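Local coordinates for putative isomerase (Sinorhizobium meliloti, PDB 2PPG), which is a putative isomerase of unknown specific function that belongs to the mandelate racemase/muconate lactonizing enzyme family of the enolase superfamily, at residues Q151-Y159 and C363-P371. Numbering follows the deposited sequence.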
ATOM      1  N   GLN A 151      -3.419 -32.739  24.609  1.00 31.98           N
ATOM      2  CA  GLN A 151      -3.562 -33.670  23.510  1.00 35.31           C
ATOM      3  C   GLN A 151      -4.927 -33.489  22.856  1.00 36.13           C
ATOM      4  O   GLN A 151      -5.960 -33.804  23.440  1.00 37.47           O
ATOM      5  CB  GLN A 151      -3.372 -35.101  23.979  1.00 34.94           C
ATOM      6  CG  GLN A 151      -3.482 -36.088  22.855  1.00 38.94           C
ATOM      7  CD  GLN A 151      -2.824 -37.407  23.172  1.00 42.96           C
ATOM      8  OE1 GLN A 151      -2.035 -37.514  24.113  1.00 45.49           O
ATOM      9  NE2 GLN A 151      -3.137 -38.425  22.381  1.00 43.18           N
ATOM     10  N   ARG A 152      -4.925 -32.978  21.640  1.00 33.54           N
ATOM     11  CA  ARG A 152      -6.168 -32.693  20.960  1.00 37.17           C
ATOM     12  C   ARG A 152      -6.652 -33.897  20.147  1.00 36.71           C
ATOM     13  O   ARG A 152      -7.764 -33.897  19.626  1.00 35.31           O
ATOM     14  CB  ARG A 152      -5.999 -31.451  20.069  1.00 35.58           C
ATOM     15  CG  ARG A 152      -5.804 -30.167  20.874  1.00 37.92           C
ATOM     16  CD  ARG A 152      -5.323 -28.978  20.039  1.00 38.61           C
ATOM     17  NE  ARG A 152      -4.709 -27.951  20.888  1.00 39.37           N
ATOM     18  CZ  ARG A 152      -5.222 -26.742  21.098  1.00 39.51           C
ATOM     19  NH1 ARG A 152      -6.359 -26.391  20.507  1.00 38.86           N
ATOM     20  NH2 ARG A 152      -4.598 -25.875  21.888  1.00 36.87           N
ATOM     21  N   ARG A 153      -5.836 -34.945  20.107  1.00 36.69           N
ATOM     22  CA  ARG A 153      -5.844 -35.856  18.982  1.00 36.49           C
ATOM     23  C   ARG A 153      -4.929 -37.042  19.321  1.00 37.76           C
ATOM     24  O   ARG A 153      -3.798 -36.835  19.767  1.00 37.65           O
ATOM     25  CB  ARG A 153      -5.201 -35.061  17.842  1.00 39.32           C
ATOM     26  CG  ARG A 153      -5.640 -35.326  16.441  1.00 40.65           C
ATOM     27  CD  ARG A 153      -4.828 -34.445  15.491  1.00 35.96           C
ATOM     28  NE  ARG A 153      -5.393 -33.102  15.374  1.00 39.12           N
ATOM     29  CZ  ARG A 153      -4.900 -32.006  15.955  1.00 38.25           C
ATOM     30  NH1 ARG A 153      -3.812 -32.074  16.709  1.00 38.52           N
ATOM     31  NH2 ARG A 153      -5.502 -30.839  15.783  1.00 33.15           N
ATOM     32  N   ASP A 154      -5.373 -38.281  19.122  1.00 37.31           N
ATOM     33  CA  ASP A 154      -4.415 -39.398  19.254  1.00 37.58           C
ATOM     34  C   ASP A 154      -4.141 -40.170  17.956  1.00 36.79           C
ATOM     35  O   ASP A 154      -3.239 -41.011  17.898  1.00 35.75           O
ATOM     36  CB  ASP A 154      -4.704 -40.316  20.449  1.00 38.28           C
ATOM     37  CG  ASP A 154      -5.927 -41.172  20.260  1.00 38.85           C
ATOM     38  OD1 ASP A 154      -6.164 -42.013  21.154  1.00 38.06           O
ATOM     39  OD2 ASP A 154      -6.642 -41.015  19.242  1.00 39.28           O
ATOM     40  N   ARG A 155      -4.932 -39.879  16.930  1.00 35.02           N
ATOM     41  CA  ARG A 155      -4.583 -40.275  15.575  1.00 34.91           C
ATOM     42  C   ARG A 155      -4.340 -39.007  14.754  1.00 29.79           C
ATOM     43  O   ARG A 155      -4.931 -37.959  15.006  1.00 25.27           O
ATOM     44  CB  ARG A 155      -5.689 -41.101  14.905  1.00 37.30           C
ATOM     45  CG  ARG A 155      -6.233 -42.307  15.662  1.00 40.80           C
ATOM     46  CD  ARG A 155      -5.290 -43.482  15.637  1.00 41.61           C
ATOM     47  NE  ARG A 155      -4.736 -43.714  16.963  1.00 44.51           N
ATOM     48  CZ  ARG A 155      -4.994 -44.790  17.696  1.00 44.67           C
ATOM     49  NH1 ARG A 155      -4.451 -44.921  18.893  1.00 46.05           N
ATOM     50  NH2 ARG A 155      -5.779 -45.745  17.220  1.00 47.67           N
ATOM     51  N   ILE A 156      -3.480 -39.115  13.758  1.00 27.66           N
ATOM     52  CA  ILE A 156      -3.264 -38.028  12.829  1.00 29.38           C
ATOM     53  C   ILE A 156      -3.300 -38.612  11.432  1.00 28.92           C
ATOM     54  O   ILE A 156      -2.632 -39.609  11.158  1.00 28.96           O
ATOM     55  CB  ILE A 156      -1.899 -37.326  13.067  1.00 30.03           C
ATOM     56  CG1 ILE A 156      -1.880 -36.676  14.455  1.00 29.90           C
ATOM     57  CG2 ILE A 156      -1.630 -36.290  11.960  1.00 27.83           C
ATOM     58  CD1 ILE A 156      -0.525 -36.282  14.981  1.00 28.35           C
ATOM     59  N   ALA A 157      -4.084 -38.001  10.554  1.00 29.49           N
ATOM     60  CA  ALA A 157      -4.143 -38.442   9.166  1.00 28.24           C
ATOM     61  C   ALA A 157      -2.743 -38.367   8.549  1.00 31.31           C
ATOM     62  O   ALA A 157      -1.980 -37.438   8.826  1.00 33.86           O
ATOM     63  CB  ALA A 157      -5.151 -37.614   8.376  1.00 21.39           C
ATOM     64  N   ALA A 158      -2.393 -39.376   7.754  1.00 30.85           N
ATOM     65  CA  ALA A 158      -1.080 -39.435   7.119  1.00 28.56           C
ATOM     66  C   ALA A 158      -1.279 -39.405   5.620  1.00 28.96           C
ATOM     67  O   ALA A 158      -2.312 -39.835   5.127  1.00 33.23           O
ATOM     68  CB  ALA A 158      -0.362 -40.690   7.526  1.00 21.12           C
ATOM     69  N   TYR A 159      -0.309 -38.893   4.881  1.00 28.30           N
ATOM     70  CA  TYR A 159      -0.383 -39.049   3.430  1.00 27.69           C
ATOM     71  C   TYR A 159       0.876 -39.694   2.913  1.00 25.27           C
ATOM     72  O   TYR A 159       1.964 -39.446   3.434  1.00 24.67           O
ATOM     73  CB  TYR A 159      -0.670 -37.733   2.712  1.00 26.51           C
ATOM     74  CG  TYR A 159       0.447 -36.708   2.719  1.00 26.69           C
ATOM     75  CD1 TYR A 159       1.470 -36.764   1.773  1.00 27.50           C
ATOM     76  CD2 TYR A 159       0.450 -35.658   3.623  1.00 25.26           C
ATOM     77  CE1 TYR A 159       2.468 -35.841   1.744  1.00 26.56           C
ATOM     78  CE2 TYR A 159       1.451 -34.713   3.598  1.00 26.60           C
ATOM     79  CZ  TYR A 159       2.463 -34.812   2.655  1.00 28.86           C
ATOM     80  OH  TYR A 159       3.480 -33.884   2.606  1.00 29.14           O
ATOM     81  N   CYS A 363       2.150 -46.185  12.059  1.00 37.32           N
ATOM     82  CA  CYS A 363       1.362 -45.552  11.029  1.00 38.02           C
ATOM     83  C   CYS A 363       0.696 -46.637  10.203  1.00 36.10           C
ATOM     84  O   CYS A 363       1.376 -47.412   9.537  1.00 33.80           O
ATOM     85  CB  CYS A 363       2.228 -44.664  10.155  1.00 38.20           C
ATOM     86  SG  CYS A 363       1.259 -43.800   8.934  1.00 37.64           S
ATOM     87  N   LEU A 364      -0.630 -46.702  10.267  1.00 33.48           N
ATOM     88  CA  LEU A 364      -1.375 -47.747   9.587  1.00 33.52           C
ATOM     89  C   LEU A 364      -2.775 -47.248   9.206  1.00 35.31           C
ATOM     90  O   LEU A 364      -3.330 -46.373   9.867  1.00 34.35           O
ATOM     91  CB  LEU A 364      -1.451 -48.989  10.489  1.00 36.90           C
ATOM     92  CG  LEU A 364      -2.580 -49.035  11.539  1.00 40.68           C
ATOM     93  CD1 LEU A 364      -2.685 -50.408  12.236  1.00 39.19           C
ATOM     94  CD2 LEU A 364      -2.503 -47.900  12.560  1.00 36.24           C
ATOM     95  N   ASN A 365      -3.345 -47.802   8.140  1.00 38.82           N
ATOM     96  CA  ASN A 365      -4.678 -47.382   7.660  1.00 41.15           C
ATOM     97  C   ASN A 365      -4.852 -45.862   7.501  1.00 40.14           C
ATOM     98  O   ASN A 365      -5.874 -45.298   7.908  1.00 36.29           O
ATOM     99  CB  ASN A 365      -5.804 -47.953   8.540  1.00 41.72           C
ATOM    100  CG  ASN A 365      -5.953 -49.463   8.408  1.00 46.07           C
ATOM    101  OD1 ASN A 365      -6.332 -49.977   7.349  1.00 49.20           O
ATOM    102  ND2 ASN A 365      -5.663 -50.182   9.492  1.00 46.79           N
ATOM    103  N   GLY A 366      -3.856 -45.213   6.904  1.00 37.78           N
ATOM    104  CA  GLY A 366      -3.918 -43.781   6.651  1.00 38.00           C
ATOM    105  C   GLY A 366      -3.902 -42.927   7.903  1.00 39.99           C
ATOM    106  O   GLY A 366      -4.479 -41.841   7.919  1.00 43.90           O
ATOM    107  N   GLU A 367      -3.239 -43.413   8.952  1.00 37.88           N
ATOM    108  CA  GLU A 367      -3.180 -42.705  10.219  1.00 35.83           C
ATOM    109  C   GLU A 367      -1.908 -42.988  11.021  1.00 36.44           C
ATOM    110  O   GLU A 367      -1.549 -44.141  11.272  1.00 35.53           O
ATOM    111  CB  GLU A 367      -4.356 -43.111  11.087  1.00 39.36           C
ATOM    112  CG  GLU A 367      -5.614 -42.336  10.896  1.00 42.56           C
ATOM    113  CD  GLU A 367      -6.653 -42.715  11.927  1.00 46.94           C
ATOM    114  OE1 GLU A 367      -6.560 -43.831  12.501  1.00 43.56           O
ATOM    115  OE2 GLU A 367      -7.560 -41.890  12.170  1.00 51.71           O
ATOM    116  N   TYR A 368      -1.248 -41.923  11.453  1.00 35.40           N
ATOM    117  CA  TYR A 368      -0.208 -42.029  12.461  1.00 30.81           C
ATOM    118  C   TYR A 368      -0.841 -42.294  13.831  1.00 30.44           C
ATOM    119  O   TYR A 368      -1.751 -41.582  14.269  1.00 30.47           O
ATOM    120  CB  TYR A 368       0.568 -40.726  12.531  1.00 31.31           C
ATOM    121  CG  TYR A 368       1.695 -40.580  11.545  1.00 33.23           C
ATOM    122  CD1 TYR A 368       2.923 -41.211  11.760  1.00 33.66           C
ATOM    123  CD2 TYR A 368       1.558 -39.778  10.419  1.00 31.64           C
ATOM    124  CE1 TYR A 368       3.971 -41.065  10.867  1.00 30.20           C
ATOM    125  CE2 TYR A 368       2.607 -39.618   9.521  1.00 31.10           C
ATOM    126  CZ  TYR A 368       3.814 -40.259   9.757  1.00 30.67           C
ATOM    127  OH  TYR A 368       4.865 -40.104   8.874  1.00 31.86           O
ATOM    128  N   VAL A 369      -0.385 -43.334  14.513  1.00 26.98           N
ATOM    129  CA  VAL A 369      -0.807 -43.521  15.881  1.00 25.83           C
ATOM    130  C   VAL A 369       0.192 -42.743  16.741  1.00 28.21           C
ATOM    131  O   VAL A 369       1.398 -42.970  16.658  1.00 24.20           O
ATOM    132  CB  VAL A 369      -0.844 -45.008  16.251  1.00 29.01           C
ATOM    133  CG1 VAL A 369      -1.099 -45.185  17.748  1.00 26.57           C
ATOM    134  CG2 VAL A 369      -1.897 -45.762  15.396  1.00 23.46           C
ATOM    135  N   VAL A 370      -0.312 -41.796  17.521  1.00 26.46           N
ATOM    136  CA  VAL A 370       0.538 -40.983  18.376  1.00 28.15           C
ATOM    137  C   VAL A 370       1.023 -41.814  19.553  1.00 27.29           C
ATOM    138  O   VAL A 370       0.199 -42.376  20.284  1.00 30.67           O
ATOM    139  CB  VAL A 370      -0.226 -39.754  18.928  1.00 29.79           C
ATOM    140  CG1 VAL A 370       0.649 -38.971  19.939  1.00 30.49           C
ATOM    141  CG2 VAL A 370      -0.699 -38.856  17.798  1.00 27.05           C
ATOM    142  N   PRO A 371       2.354 -41.908  19.736  1.00 27.34           N
ATOM    143  CA  PRO A 371       2.929 -42.664  20.860  1.00 27.05           C
ATOM    144  C   PRO A 371       2.383 -42.162  22.179  1.00 30.14           C
ATOM    145  O   PRO A 371       2.181 -40.969  22.339  1.00 32.23           O
ATOM    146  CB  PRO A 371       4.440 -42.404  20.757  1.00 26.85           C
ATOM    147  CG  PRO A 371       4.614 -41.329  19.708  1.00 28.34           C
ATOM    148  CD  PRO A 371       3.384 -41.330  18.854  1.00 27.31           C
TER
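The carbonyl oxygen of Asp154 takes two N-H groups from opposite faces of its plane: Val370 N, nearly straight at 3.1 Å, and Arg155 NE, standing above that plane. Arg155 reaches back because its chain bends at chi2 (-76°) and again at chi3, which lays one guanidinium face against the Val369 methyls, Arg155 NH1 to Val369 CG1 being 3.6 Å. The Glu367 carboxylate stands almost perpendicular to that guanidinium and meets the aliphatic part of the arginine, Glu367 OE1 lying 3.4 Å from Arg155 CD; the opposite charges do not touch, so any attraction is probably long-range. Antiparallel pairing continues with Ile156 and Tyr368, a hydrogen-bonded pair whose shorter bond, Tyr368 N to Ile156 O, is 2.7 Å. Ala158 N finishes the run on Gly366 O, in the turn joining strands 362-364 and 367-369. On the face bearing Ile156 and Tyr368, Ala158 CB sits 3.6 Å from Tyr368 CD2 and Cys363 SG covers the centre of one ring face; separately, Ile156 CD1 touches Val370 CG2. The ring's hydroxyl bonds to Glu344 O on strand 343-345. A late hairpin thus pairs antiparallel with the first strand of the modified TIM barrel characteristic of the enolase superfamily, in addition to that strand's parallel barrel neighbours.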